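PDB 3S9V: abietadiene synthase, chloroplastic from Abies grandis, which is a chloroplastic member of the terpene synthase family, a largely helical protein with a terpene synthase N-terminal domain and a metal-binding terpene synthase domain. Local coordinates for residues E506-P511 against K522-Y527; S513-P518 against P740-R745; Y423-S428 against T750-Q755. All blocks are in the same frame, centred on the assembly; numbering follows the deposited sequence.

Contact 1: E506-P511 against K522-Y527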
loop_
_atom_site.group_PDB
_atom_site.type_symbol
_atom_site.label_atom_id
_atom_site.label_comp_id
_atom_site.label_asym_id
_atom_site.label_seq_id
_atom_site.Cartn_x
_atom_site.Cartn_y
_atom_site.Cartn_z
ATOM N N GLU A 506 26.282 -3.227 -5.518
ATOM C CA GLU A 506 25.601 -3.109 -4.239
ATOM C C GLU A 506 25.234 -1.649 -3.973
ATOM O O GLU A 506 24.148 -1.352 -3.481
ATOM C CB GLU A 506 26.532 -3.648 -3.153
ATOM C CG GLU A 506 25.984 -3.722 -1.750
ATOM C CD GLU A 506 26.962 -4.428 -0.824
ATOM O OE1 GLU A 506 27.231 -5.628 -1.057
ATOM O OE2 GLU A 506 27.473 -3.788 0.124
ATOM N N ILE A 507 26.140 -0.742 -4.323
ATOM C CA ILE A 507 25.921 0.687 -4.125
ATOM C C ILE A 507 24.969 1.296 -5.153
ATOM O O ILE A 507 24.189 2.196 -4.829
ATOM C CB ILE A 507 27.256 1.458 -4.169
ATOM C CG1 ILE A 507 28.081 1.125 -2.925
ATOM C CG2 ILE A 507 27.002 2.957 -4.257
ATOM C CD1 ILE A 507 29.413 1.844 -2.868
ATOM N N TYR A 508 25.029 0.812 -6.388
ATOM C CA TYR A 508 24.165 1.329 -7.443
ATOM C C TYR A 508 22.716 0.911 -7.198
ATOM O O TYR A 508 21.778 1.582 -7.632
ATOM C CB TYR A 508 24.619 0.820 -8.811
ATOM C CG TYR A 508 23.694 1.252 -9.920
ATOM C CD1 TYR A 508 23.591 2.593 -10.279
ATOM C CD2 TYR A 508 22.867 0.331 -10.564
ATOM C CE1 TYR A 508 22.688 3.013 -11.248
ATOM C CE2 TYR A 508 21.956 0.738 -11.531
ATOM C CZ TYR A 508 21.870 2.082 -11.865
ATOM O OH TYR A 508 20.946 2.501 -12.793
ATOM N N PHE A 509 22.544 -0.205 -6.501
ATOM C CA PHE A 509 21.218 -0.713 -6.187
ATOM C C PHE A 509 20.388 0.323 -5.438
ATOM O O PHE A 509 19.207 0.512 -5.722
ATOM C CB PHE A 509 21.324 -1.972 -5.324
ATOM C CG PHE A 509 20.090 -2.250 -4.503
ATOM C CD1 PHE A 509 18.921 -2.699 -5.106
ATOM C CD2 PHE A 509 20.090 -2.031 -3.131
ATOM C CE1 PHE A 509 17.773 -2.926 -4.353
ATOM C CE2 PHE A 509 18.938 -2.254 -2.366
ATOM C CZ PHE A 509 17.784 -2.702 -2.978
ATOM N N SER A 510 21.020 0.979 -4.471
ATOM C CA SER A 510 20.346 1.969 -3.649
ATOM C C SER A 510 19.530 3.000 -4.416
ATOM O O SER A 510 18.303 2.969 -4.378
ATOM C CB SER A 510 21.356 2.667 -2.735
ATOM O OG SER A 510 21.893 1.747 -1.803
ATOM N N PRO A 511 20.188 3.926 -5.128
ATOM C CA PRO A 511 19.369 4.905 -5.847
ATOM C C PRO A 511 18.461 4.268 -6.899
ATOM O O PRO A 511 17.359 4.750 -7.154
ATOM C CB PRO A 511 20.410 5.835 -6.460
ATOM C CG PRO A 511 21.534 4.901 -6.758
ATOM C CD PRO A 511 21.607 4.050 -5.506
ATOM N N LYS A 522 21.423 10.636 -14.480
ATOM C CA LYS A 522 22.582 11.394 -14.028
ATOM C C LYS A 522 22.637 11.464 -12.508
ATOM O O LYS A 522 23.711 11.347 -11.918
ATOM C CB LYS A 522 22.554 12.812 -14.605
ATOM C CG LYS A 522 23.898 13.509 -14.555
ATOM C CD LYS A 522 24.902 12.720 -15.379
ATOM C CE LYS A 522 26.302 13.275 -15.251
ATOM N NZ LYS A 522 27.289 12.455 -16.018
ATOM N N CYS A 523 21.482 11.661 -11.878
ATOM C CA CYS A 523 21.418 11.729 -10.423
ATOM C C CYS A 523 21.835 10.376 -9.855
ATOM O O CYS A 523 22.516 10.310 -8.836
ATOM C CB CYS A 523 19.995 12.080 -9.960
ATOM S SG CYS A 523 19.804 12.320 -8.161
ATOM N N ARG A 524 21.432 9.296 -10.519
ATOM C CA ARG A 524 21.791 7.953 -10.066
ATOM C C ARG A 524 23.306 7.736 -10.132
ATOM O O ARG A 524 23.914 7.141 -9.225
ATOM C CB ARG A 524 21.108 6.893 -10.936
ATOM C CG ARG A 524 19.633 6.682 -10.651
ATOM C CD ARG A 524 19.173 5.368 -11.258
ATOM N NE ARG A 524 19.007 5.454 -12.709
ATOM C CZ ARG A 524 18.001 6.087 -13.308
ATOM N NH1 ARG A 524 17.063 6.692 -12.582
ATOM N NH2 ARG A 524 17.924 6.111 -14.632
ATOM N N GLU A 525 23.907 8.223 -11.216
ATOM C CA GLU A 525 25.342 8.078 -11.432
ATOM C C GLU A 525 26.114 8.803 -10.338
ATOM O O GLU A 525 26.967 8.214 -9.668
ATOM C CB GLU A 525 25.730 8.649 -12.802
ATOM C CG GLU A 525 27.208 8.527 -13.153
ATOM C CD GLU A 525 27.637 9.536 -14.212
ATOM O OE1 GLU A 525 26.962 9.626 -15.260
ATOM O OE2 GLU A 525 28.649 10.242 -13.998
ATOM N N VAL A 526 25.804 10.081 -10.160
ATOM C CA VAL A 526 26.475 10.893 -9.161
ATOM C C VAL A 526 26.213 10.395 -7.742
ATOM O O VAL A 526 27.063 10.520 -6.877
ATOM C CB VAL A 526 26.054 12.373 -9.274
ATOM C CG1 VAL A 526 26.782 13.201 -8.226
ATOM C CG2 VAL A 526 26.372 12.895 -10.675
ATOM N N TYR A 527 25.038 9.824 -7.519
ATOM C CA TYR A 527 24.675 9.297 -6.207
ATOM C C TYR A 527 25.591 8.107 -5.925
ATOM O O TYR A 527 26.163 7.976 -4.842
ATOM C CB TYR A 527 23.205 8.846 -6.227
ATOM C CG TYR A 527 22.632 8.448 -4.891
ATOM C CD1 TYR A 527 23.107 7.335 -4.207
ATOM C CD2 TYR A 527 21.600 9.187 -4.312
ATOM C CE1 TYR A 527 22.570 6.964 -2.978
ATOM C CE2 TYR A 527 21.057 8.827 -3.092
ATOM C CZ TYR A 527 21.545 7.713 -2.427
ATOM O OH TYR A 527 21.001 7.352 -1.213
#

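Contact 2: S513-P518 against P740-R745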
loop_
_atom_site.group_PDB
_atom_site.type_symbol
_atom_site.label_atom_id
_atom_site.label_comp_id
_atom_site.label_asym_id
_atom_site.label_seq_id
_atom_site.Cartn_x
_atom_site.Cartn_y
_atom_site.Cartn_z
ATOM N N SER A 513 16.831 1.642 -6.690
ATOM C CA SER A 513 15.635 1.118 -6.057
ATOM C C SER A 513 14.563 2.175 -5.773
ATOM O O SER A 513 13.385 1.823 -5.631
ATOM C CB SER A 513 16.001 0.417 -4.748
ATOM O OG SER A 513 16.178 1.364 -3.704
ATOM N N PHE A 514 14.942 3.453 -5.686
ATOM C CA PHE A 514 13.947 4.488 -5.403
ATOM C C PHE A 514 13.798 5.622 -6.417
ATOM O O PHE A 514 12.680 6.070 -6.655
ATOM C CB PHE A 514 14.125 5.046 -3.973
ATOM C CG PHE A 514 15.423 5.779 -3.738
ATOM C CD1 PHE A 514 15.566 7.115 -4.108
ATOM C CD2 PHE A 514 16.494 5.140 -3.115
ATOM C CE1 PHE A 514 16.760 7.813 -3.861
ATOM C CE2 PHE A 514 17.691 5.821 -2.861
ATOM C CZ PHE A 514 17.824 7.161 -3.237
ATOM N N ILE A 515 14.890 6.103 -7.006
ATOM C CA ILE A 515 14.785 7.156 -8.032
ATOM C C ILE A 515 15.149 6.485 -9.345
ATOM O O ILE A 515 16.153 6.792 -9.982
ATOM C CB ILE A 515 15.736 8.362 -7.781
ATOM C CG1 ILE A 515 17.163 7.880 -7.501
ATOM C CG2 ILE A 515 15.200 9.207 -6.640
ATOM C CD1 ILE A 515 18.204 8.996 -7.545
ATOM N N PHE A 516 14.284 5.558 -9.725
ATOM C CA PHE A 516 14.412 4.723 -10.906
ATOM C C PHE A 516 14.088 5.319 -12.277
ATOM O O PHE A 516 14.563 4.808 -13.286
ATOM C CB PHE A 516 13.535 3.502 -10.690
ATOM C CG PHE A 516 12.094 3.848 -10.430
ATOM C CD1 PHE A 516 11.191 3.956 -11.475
ATOM C CD2 PHE A 516 11.651 4.107 -9.132
ATOM C CE1 PHE A 516 9.870 4.316 -11.238
ATOM C CE2 PHE A 516 10.333 4.468 -8.885
ATOM C CZ PHE A 516 9.442 4.573 -9.940
ATOM N N GLU A 517 13.278 6.371 -12.325
ATOM C CA GLU A 517 12.893 6.958 -13.610
ATOM C C GLU A 517 14.069 7.213 -14.555
ATOM O O GLU A 517 15.145 7.624 -14.120
ATOM C CB GLU A 517 12.120 8.271 -13.408
ATOM C CG GLU A 517 10.789 8.165 -12.654
ATOM C CD GLU A 517 10.941 8.259 -11.137
ATOM O OE1 GLU A 517 10.088 8.918 -10.493
ATOM O OE2 GLU A 517 11.902 7.679 -10.587
ATOM N N PRO A 518 13.873 6.972 -15.868
ATOM C CA PRO A 518 14.926 7.184 -16.870
ATOM C C PRO A 518 15.487 8.611 -16.839
ATOM O O PRO A 518 16.657 8.830 -17.156
ATOM C CB PRO A 518 14.215 6.874 -18.192
ATOM C CG PRO A 518 13.208 5.836 -17.797
ATOM C CD PRO A 518 12.663 6.406 -16.497
ATOM N N PRO A 740 10.150 20.510 -3.126
ATOM C CA PRO A 740 9.897 19.753 -4.358
ATOM C C PRO A 740 10.042 18.251 -4.092
ATOM O O PRO A 740 10.983 17.810 -3.432
ATOM C CB PRO A 740 10.953 20.294 -5.320
ATOM C CG PRO A 740 11.117 21.711 -4.867
ATOM C CD PRO A 740 11.131 21.585 -3.351
ATOM N N ASP A 741 9.089 17.481 -4.608
ATOM C CA ASP A 741 9.031 16.032 -4.431
ATOM C C ASP A 741 10.346 15.260 -4.563
ATOM O O ASP A 741 10.671 14.429 -3.706
ATOM C CB ASP A 741 8.006 15.441 -5.407
ATOM C CG ASP A 741 7.538 14.053 -4.998
ATOM O OD1 ASP A 741 6.955 13.923 -3.895
ATOM O OD2 ASP A 741 7.748 13.091 -5.774
ATOM N N ILE A 742 11.093 15.525 -5.632
ATOM C CA ILE A 742 12.344 14.821 -5.874
ATOM C C ILE A 742 13.354 14.943 -4.735
ATOM O O ILE A 742 14.070 13.985 -4.445
ATOM C CB ILE A 742 13.007 15.284 -7.198
ATOM C CG1 ILE A 742 14.267 14.457 -7.477
ATOM C CG2 ILE A 742 13.364 16.745 -7.115
ATOM C CD1 ILE A 742 13.994 12.981 -7.715
ATOM N N TYR A 743 13.412 16.101 -4.080
ATOM C CA TYR A 743 14.357 16.290 -2.983
ATOM C C TYR A 743 13.889 15.559 -1.722
ATOM O O TYR A 743 14.709 15.069 -0.942
ATOM C CB TYR A 743 14.567 17.781 -2.712
ATOM C CG TYR A 743 15.056 18.539 -3.933
ATOM C CD1 TYR A 743 14.193 19.354 -4.664
ATOM C CD2 TYR A 743 16.371 18.404 -4.387
ATOM C CE1 TYR A 743 14.620 20.017 -5.818
ATOM C CE2 TYR A 743 16.810 19.060 -5.545
ATOM C CZ TYR A 743 15.926 19.865 -6.253
ATOM O OH TYR A 743 16.336 20.519 -7.393
ATOM N N LYS A 744 12.574 15.466 -1.536
ATOM C CA LYS A 744 12.021 14.750 -0.390
ATOM C C LYS A 744 12.283 13.253 -0.541
ATOM O O LYS A 744 12.505 12.553 0.444
ATOM C CB LYS A 744 10.513 15.019 -0.253
ATOM C CG LYS A 744 10.223 16.465 0.099
ATOM C CD LYS A 744 8.905 16.645 0.808
ATOM C CE LYS A 744 7.726 16.467 -0.111
ATOM N NZ LYS A 744 6.457 16.678 0.657
ATOM N N ARG A 745 12.270 12.769 -1.781
ATOM C CA ARG A 745 12.538 11.360 -2.052
ATOM C C ARG A 745 14.021 11.065 -1.800
ATOM O O ARG A 745 14.371 10.034 -1.225
ATOM C CB ARG A 745 12.169 11.013 -3.500
ATOM C CG ARG A 745 10.666 11.053 -3.791
ATOM C CD ARG A 745 10.367 10.951 -5.289
ATOM N NE ARG A 745 10.887 9.722 -5.879
ATOM C CZ ARG A 745 10.957 9.488 -7.184
ATOM N NH1 ARG A 745 10.539 10.403 -8.056
ATOM N NH2 ARG A 745 11.447 8.335 -7.622
HETATM O O HOH W 1 10.911 7.579 -4.280
#

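Contact 3: Y423-S428 against T750-Q755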
loop_
_atom_site.group_PDB
_atom_site.type_symbol
_atom_site.label_atom_id
_atom_site.label_comp_id
_atom_site.label_asym_id
_atom_site.label_seq_id
_atom_site.Cartn_x
_atom_site.Cartn_y
_atom_site.Cartn_z
ATOM N N TYR A 423 8.661 -6.200 5.162
ATOM C CA TYR A 423 9.141 -4.945 4.585
ATOM C C TYR A 423 8.139 -3.797 4.737
ATOM O O TYR A 423 7.544 -3.338 3.750
ATOM C CB TYR A 423 9.476 -5.150 3.107
ATOM C CG TYR A 423 10.548 -6.196 2.884
ATOM C CD1 TYR A 423 11.855 -5.984 3.320
ATOM C CD2 TYR A 423 10.243 -7.414 2.277
ATOM C CE1 TYR A 423 12.839 -6.964 3.164
ATOM C CE2 TYR A 423 11.219 -8.402 2.115
ATOM C CZ TYR A 423 12.514 -8.170 2.562
ATOM O OH TYR A 423 13.474 -9.147 2.416
ATOM N N PRO A 424 7.937 -3.324 5.983
ATOM C CA PRO A 424 7.013 -2.227 6.290
ATOM C C PRO A 424 7.468 -0.934 5.624
ATOM O O PRO A 424 8.531 -0.879 5.010
ATOM C CB PRO A 424 7.094 -2.104 7.814
ATOM C CG PRO A 424 7.537 -3.440 8.259
ATOM C CD PRO A 424 8.545 -3.840 7.221
ATOM N N TRP A 425 6.647 0.096 5.780
ATOM C CA TRP A 425 6.880 1.435 5.251
ATOM C C TRP A 425 8.359 1.869 5.212
ATOM O O TRP A 425 8.937 2.088 4.147
ATOM C CB TRP A 425 6.061 2.413 6.103
ATOM C CG TRP A 425 6.228 3.872 5.803
ATOM C CD1 TRP A 425 6.597 4.842 6.683
ATOM C CD2 TRP A 425 5.958 4.536 4.564
ATOM N NE1 TRP A 425 6.570 6.075 6.074
ATOM C CE2 TRP A 425 6.182 5.916 4.772
ATOM C CE3 TRP A 425 5.543 4.099 3.297
ATOM C CZ2 TRP A 425 6.008 6.864 3.765
ATOM C CZ3 TRP A 425 5.368 5.045 2.293
ATOM C CH2 TRP A 425 5.601 6.413 2.535
ATOM N N HIS A 426 8.971 1.976 6.379
ATOM C CA HIS A 426 10.353 2.424 6.465
ATOM C C HIS A 426 11.421 1.500 5.892
ATOM O O HIS A 426 12.599 1.837 5.937
ATOM C CB HIS A 426 10.685 2.752 7.922
ATOM C CG HIS A 426 9.891 3.897 8.470
ATOM N ND1 HIS A 426 9.382 3.908 9.751
ATOM C CD2 HIS A 426 9.518 5.069 7.908
ATOM C CE1 HIS A 426 8.727 5.036 9.954
ATOM N NE2 HIS A 426 8.794 5.760 8.851
ATOM N N LYS A 427 11.017 0.353 5.353
ATOM C CA LYS A 427 11.961 -0.608 4.788
ATOM C C LYS A 427 11.563 -1.022 3.384
ATOM O O LYS A 427 12.210 -1.874 2.779
ATOM C CB LYS A 427 12.032 -1.875 5.643
ATOM C CG LYS A 427 12.455 -1.677 7.074
ATOM C CD LYS A 427 12.536 -3.022 7.768
ATOM C CE LYS A 427 12.807 -2.871 9.246
ATOM N NZ LYS A 427 12.904 -4.202 9.908
ATOM N N SER A 428 10.498 -0.426 2.870
ATOM C CA SER A 428 10.012 -0.768 1.548
ATOM C C SER A 428 10.444 0.222 0.459
ATOM O O SER A 428 9.976 1.361 0.421
ATOM C CB SER A 428 8.488 -0.872 1.585
ATOM O OG SER A 428 7.976 -1.245 0.316
ATOM N N THR A 750 16.819 7.706 1.110
ATOM C CA THR A 750 18.167 7.388 1.543
ATOM C C THR A 750 18.080 6.809 2.962
ATOM O O THR A 750 18.774 5.848 3.277
ATOM C CB THR A 750 19.092 8.633 1.490
ATOM O OG1 THR A 750 19.343 8.987 0.120
ATOM C CG2 THR A 750 20.414 8.346 2.161
ATOM N N ALA A 751 17.215 7.367 3.811
ATOM C CA ALA A 751 17.055 6.834 5.171
ATOM C C ALA A 751 16.487 5.408 5.090
ATOM O O ALA A 751 16.927 4.514 5.809
ATOM C CB ALA A 751 16.116 7.734 6.009
ATOM N N ARG A 752 15.522 5.198 4.198
ATOM C CA ARG A 752 14.910 3.882 4.037
ATOM C C ARG A 752 15.916 2.824 3.610
ATOM O O ARG A 752 15.916 1.713 4.138
ATOM C CB ARG A 752 13.782 3.940 3.012
ATOM C CG ARG A 752 12.689 4.923 3.370
ATOM C CD ARG A 752 11.686 5.056 2.243
ATOM N NE ARG A 752 10.561 4.152 2.401
ATOM C CZ ARG A 752 9.519 4.119 1.579
ATOM N NH1 ARG A 752 9.472 4.935 0.536
ATOM N NH2 ARG A 752 8.509 3.295 1.821
ATOM N N ILE A 753 16.762 3.168 2.646
ATOM C CA ILE A 753 17.771 2.236 2.171
ATOM C C ILE A 753 18.574 1.702 3.353
ATOM O O ILE A 753 18.902 0.521 3.389
ATOM C CB ILE A 753 18.715 2.907 1.135
ATOM C CG1 ILE A 753 18.092 2.822 -0.254
ATOM C CG2 ILE A 753 20.070 2.217 1.111
ATOM C CD1 ILE A 753 17.875 1.384 -0.734
ATOM N N MET A 754 18.876 2.564 4.323
ATOM C CA MET A 754 19.631 2.136 5.497
ATOM C C MET A 754 18.784 1.227 6.396
ATOM O O MET A 754 19.275 0.246 6.950
ATOM C CB MET A 754 20.126 3.351 6.284
ATOM C CG MET A 754 21.204 4.173 5.569
ATOM S SD MET A 754 22.779 3.301 5.319
ATOM C CE MET A 754 23.451 3.360 6.991
ATOM N N GLN A 755 17.508 1.557 6.545
ATOM C CA GLN A 755 16.630 0.733 7.351
ATOM C C GLN A 755 16.584 -0.673 6.736
ATOM O O GLN A 755 16.502 -1.666 7.449
ATOM C CB GLN A 755 15.223 1.330 7.386
ATOM C CG GLN A 755 15.088 2.586 8.231
ATOM C CD GLN A 755 15.522 2.358 9.657
ATOM O OE1 GLN A 755 15.174 1.352 10.262
ATOM N NE2 GLN A 755 16.278 3.297 10.206
#

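Contact 1: E506-P511 against K522-Y527
An antiparallel helical hairpin of the metal-binding terpene synthase domain brings E506-P511, on helix 504-514, against K522-Y527, in the first turns of helix 521-541. The two segment axes approach to 9.0 Å, with their N-to-C directions 139° apart, so the helices splay rather than run side by side. The backbones come closest where P511 faces R524, with 5.7 Å between the CA atoms. Helix 504-514 kinks at this point, since the proline nitrogen makes no bond to the preceding turn.

P511 carries the apolar half of the contact. Its ring lies against one face of Y527 in a CH-pi contact, with P511 CB 4.0 Å from the centroid of the Y527 ring and 20° off the ring normal. The nearest ring atom, Y527 CG, is 3.8 Å from P511 CB, which places the methylene toward the rim. Y527 CG stands anti to the backbone N, and this sends the ring across to the kink, while its hydroxyl is hydrogen-bonded beyond, to T750 OG1.

The polar half is indirect. Y508 and R524 cross obliquely, their ring and guanidinium planes 74° apart, and Y508 OH comes within 3.5 Å of R524 NE without bonding to it. Both instead meet E481 OE2, the tyrosine by a hydrogen bond and R524 NE by a salt bridge, while beyond the bend at chi3 R524 NH1 turns to I515 O and E517 O.

Helix 461-491, the source of E481, packs on Y508 through H478, L482 and L485, while helix 641-648 meets Y527 with V644 and S648, and helix 741-757 lies against S510 through I753 and F757.

Contact 2: S513-P518 against P740-R745
Ionic pairing dominates the contact between S513-P518, where the chain leaves helix 504-514, and P740-R745, the start of helix 741-757. R745 and E517 meet tip to tip, and the two terminal nitrogens of the guanidinium each take one carboxylate oxygen. R745 NH1 reaches E517 OE1 at 2.9 Å, and R745 NH2 reaches E517 OE2 at 3.1 Å in a nearly straight bond (171°). Both oxygens use their syn lone pairs, although the two planes are tilted by 33°. E517 OE2 also lies 3.7 Å above the plane of the F516 ring, over its centre.

Hydrogen bonding to the backbone adds a second hold. R745 NH2 donates to a lone pair of F514 O at 2.8 Å, with the oxygen almost in the guanidinium plane. A water accepts from R745 NE at 2.7 Å and passes a weak bond to the same carbonyl.

Apolar contacts are lighter. I515 CG2 rests over one face of the guanidinium, 4.0 Å from R745 NH2, and touches I742 CD1 at 4.1 Å.

R745 is bent at chi3, which turns its planar head to the loop of this helical terpene synthase fold. With carboxylate and carbonyl at its edge and a water on NE, the head is fixed in rotation, and the pairing probably keeps E517 ionised although buried.

Contact 3: Y423-S428 against T750-Q755
In the largely helical terpene synthase fold, Y423-S428 is the loop between helices 413-422 and 430-440, and T750-Q755 is part of helix 741-757. The loop includes a short 3-10 turn, closed by K427 N to P424 O and S428 N to W425 O, and R752 from the helix reaches into it.

Hydrogen bonds centre on one carbonyl. R752 NH2 donates to W425 O at 2.7 Å with an angle of 161°; the oxygen lies in the guanidinium plane, while the donor sits above the carbonyl plane. R752 NE adds a weak bond to W425 O at 3.2 Å, so two nitrogens of one guanidinium edge converge on an oxygen that S428 N already uses. A bend at chi3 (93°) swings this edge into position, and E749 pairs with R752 NH1 in a salt bridge.

W425 and S428 O lie on opposite sides of the guanidinium plane. R752 CZ sits over the indole face in a cation-pi contact, the planes clearly tilted, 4.4 Å from the centroid of the W425 six-membered ring and 16° off its normal. R752 NH2 comes closest, 3.4 Å from W425 CE3. S428 O is 2.8 Å from R752 NH2, but over the guanidinium face, where the N-H angle is too poor for a hydrogen bond. Beyond the contact, N731 OD1 holds both W425 NE1 and H426 NE2.

Tight packing completes the joint. K427 crosses Q755 at about a right angle, CG to CB, and Q755 presses on the turn, its CB 3.0 Å from H426 O.

How the contacts relate
Two helices thread the three contacts: helix 504-514 serves contacts 1 and 2, and helix 741-757 serves contacts 2 and 3. Centres of contacts 1 and 2 are about 11 Å apart, and R524 NH1 probably hydrogen-bonds to E517 O (2.6 Å) and I515 O (2.8 Å), tying the start of helix 521-541 to the loop that R745 grips. Contact 1 reaches contact 3, about 16 Å away between centres, through a probable hydrogen bond between Y527 OH and T750 OG1 (2.7 Å). I753 packs on S510 and S513. Farther along helix 521-541 lies the DDLYD sequence, matching the family's aspartate-rich metal-binding motif; contacts 1 and 2 lie near that helix's N-terminal end, away from the motif.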